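Cleavage stimulation factor 77 (Encephalitozoon cuniculi, PDB 2UY1) probably binds mRNA in the nucleus as a helical-repeat protein of the Suppressor of forked family. Local coordinates at residues B[53-58]-B[70-74]. Numbering follows the deposited sequence.
Sequences YIEYVR and VYEFT
I54 packs against V70, Y71 and T74 where helices 47-57 and 69-78 lie side by side as an antiparallel helix pair, consistent with the TPR-like all-helical fold of the Suppressor of forked family. The N-to-C directions of segments 53-57 and 70-74 are 164° apart and their axes approach to 11.0 Å. The bond from CA to CB of I54 points toward helix 69-78, and at CB the two branches part. I54 CG2 lies 3.7 Å from Y71 OH, against the phenol end of that ring. CG1, placed anti to the carbonyl carbon (chi1 -63°), passes the V70 carbonyl oxygen and the T74 hydroxyl, and the extended chain carries CD1 over one face of the Y71 ring. This CH-pi contact measures 4.0 Å from I54 CD1 to the Y71 ring centroid. T74 OG1 is itself held by a hydrogen bond to V70 O.

V70 CG1 meets V57 CG1 tip to tip and also touches CE2 of the Y53 ring, which in turn reaches the edge of the F73 ring. F37 packs edge-to-face with Y53, while W50 meets the F73 ring. Y71 OH is hydrogen-bonded to E90 OE2; R58 NH2 comes to the edge of the Y71 ring, near its plane, and lies 2.7 Å from Y71 OH, but the angle is too poor for a hydrogen bond.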
# COMPACT_ATOMS: atom_id res chain seq x y z
N TYR B 53 -20.29 32.11 43.83
CA TYR B 53 -19.78 32.23 45.18
C TYR B 53 -19.77 33.68 45.61
O TYR B 53 -20.11 33.99 46.76
CB TYR B 53 -18.39 31.62 45.29
CG TYR B 53 -17.87 31.70 46.69
CD1 TYR B 53 -18.52 31.03 47.73
CD2 TYR B 53 -16.72 32.45 46.99
CE1 TYR B 53 -18.05 31.09 49.03
CE2 TYR B 53 -16.25 32.54 48.29
CZ TYR B 53 -16.91 31.85 49.30
OH TYR B 53 -16.45 31.90 50.59
N ILE B 54 -19.39 34.56 44.67
CA ILE B 54 -19.42 36.02 44.84
C ILE B 54 -20.87 36.53 45.01
O ILE B 54 -21.16 37.24 45.98
CB ILE B 54 -18.68 36.78 43.68
CG1 ILE B 54 -17.18 36.44 43.64
CG2 ILE B 54 -18.83 38.31 43.83
CD1 ILE B 54 -16.44 37.12 42.47
N GLU B 55 -21.76 36.16 44.08
CA GLU B 55 -23.19 36.48 44.24
C GLU B 55 -23.72 36.07 45.64
O GLU B 55 -24.26 36.90 46.36
CB GLU B 55 -24.04 35.90 43.09
CG GLU B 55 -25.32 36.70 42.77
CD GLU B 55 -26.51 35.81 42.38
OE1 GLU B 55 -26.28 34.72 41.79
OE2 GLU B 55 -27.67 36.21 42.67
N TYR B 56 -23.52 34.81 46.03
CA TYR B 56 -23.83 34.35 47.40
C TYR B 56 -23.17 35.16 48.56
O TYR B 56 -23.87 35.61 49.47
CB TYR B 56 -23.59 32.85 47.57
CG TYR B 56 -23.87 32.34 48.99
CD1 TYR B 56 -25.16 32.43 49.53
CD2 TYR B 56 -22.85 31.79 49.78
CE1 TYR B 56 -25.42 31.98 50.83
CE2 TYR B 56 -23.11 31.33 51.07
CZ TYR B 56 -24.40 31.43 51.59
OH TYR B 56 -24.68 30.99 52.85
N VAL B 57 -21.85 35.34 48.53
CA VAL B 57 -21.18 36.12 49.58
C VAL B 57 -21.74 37.57 49.68
O VAL B 57 -21.82 38.14 50.77
CB VAL B 57 -19.63 36.08 49.40
CG1 VAL B 57 -19.19 36.92 48.22
CG2 VAL B 57 -18.91 36.52 50.67
N ARG B 58 -22.17 38.12 48.55
CA ARG B 58 -22.75 39.46 48.49
C ARG B 58 -24.03 39.62 49.35
O ARG B 58 -24.41 40.73 49.71
CB ARG B 58 -23.02 39.83 47.02
CG ARG B 58 -23.07 41.33 46.71
CD ARG B 58 -23.08 41.56 45.20
NE ARG B 58 -21.75 41.92 44.69
CZ ARG B 58 -21.40 41.98 43.40
NH1 ARG B 58 -22.27 41.69 42.43
NH2 ARG B 58 -20.16 42.34 43.07
N VAL B 70 -12.69 38.91 48.47
CA VAL B 70 -13.25 37.71 47.86
C VAL B 70 -13.17 37.81 46.32
O VAL B 70 -13.58 36.89 45.62
CB VAL B 70 -14.72 37.44 48.34
CG1 VAL B 70 -15.38 36.34 47.52
CG2 VAL B 70 -14.75 37.04 49.82
N TYR B 71 -12.65 38.92 45.82
CA TYR B 71 -12.23 39.03 44.42
C TYR B 71 -10.76 38.70 44.32
O TYR B 71 -10.30 38.22 43.29
CB TYR B 71 -12.47 40.44 43.87
CG TYR B 71 -13.87 40.70 43.43
CD1 TYR B 71 -14.23 40.55 42.10
CD2 TYR B 71 -14.85 41.07 44.34
CE1 TYR B 71 -15.51 40.78 41.67
CE2 TYR B 71 -16.15 41.32 43.94
CZ TYR B 71 -16.47 41.17 42.60
OH TYR B 71 -17.75 41.41 42.19
N GLU B 72 -10.04 39.01 45.39
CA GLU B 72 -8.65 38.56 45.58
C GLU B 72 -8.54 37.05 45.68
O GLU B 72 -7.61 36.49 45.14
CB GLU B 72 -8.05 39.17 46.86
CG GLU B 72 -8.03 40.71 46.89
CD GLU B 72 -7.17 41.26 48.02
OE1 GLU B 72 -7.32 40.77 49.17
OE2 GLU B 72 -6.37 42.20 47.76
N PHE B 73 -9.46 36.42 46.44
CA PHE B 73 -9.55 34.93 46.58
C PHE B 73 -9.85 34.23 45.25
O PHE B 73 -9.21 33.23 44.93
CB PHE B 73 -10.52 34.55 47.73
CG PHE B 73 -10.76 33.05 47.90
CD1 PHE B 73 -9.72 32.18 48.28
CD2 PHE B 73 -12.06 32.53 47.75
CE1 PHE B 73 -9.94 30.79 48.44
CE2 PHE B 73 -12.31 31.15 47.91
CZ PHE B 73 -11.23 30.27 48.26
N THR B 74 -10.76 34.81 44.46
CA THR B 74 -11.08 34.40 43.09
C THR B 74 -9.91 34.64 42.09
O THR B 74 -9.56 33.75 41.32
CB THR B 74 -12.42 35.07 42.59
OG1 THR B 74 -13.48 34.81 43.53
CG2 THR B 74 -12.86 34.60 41.22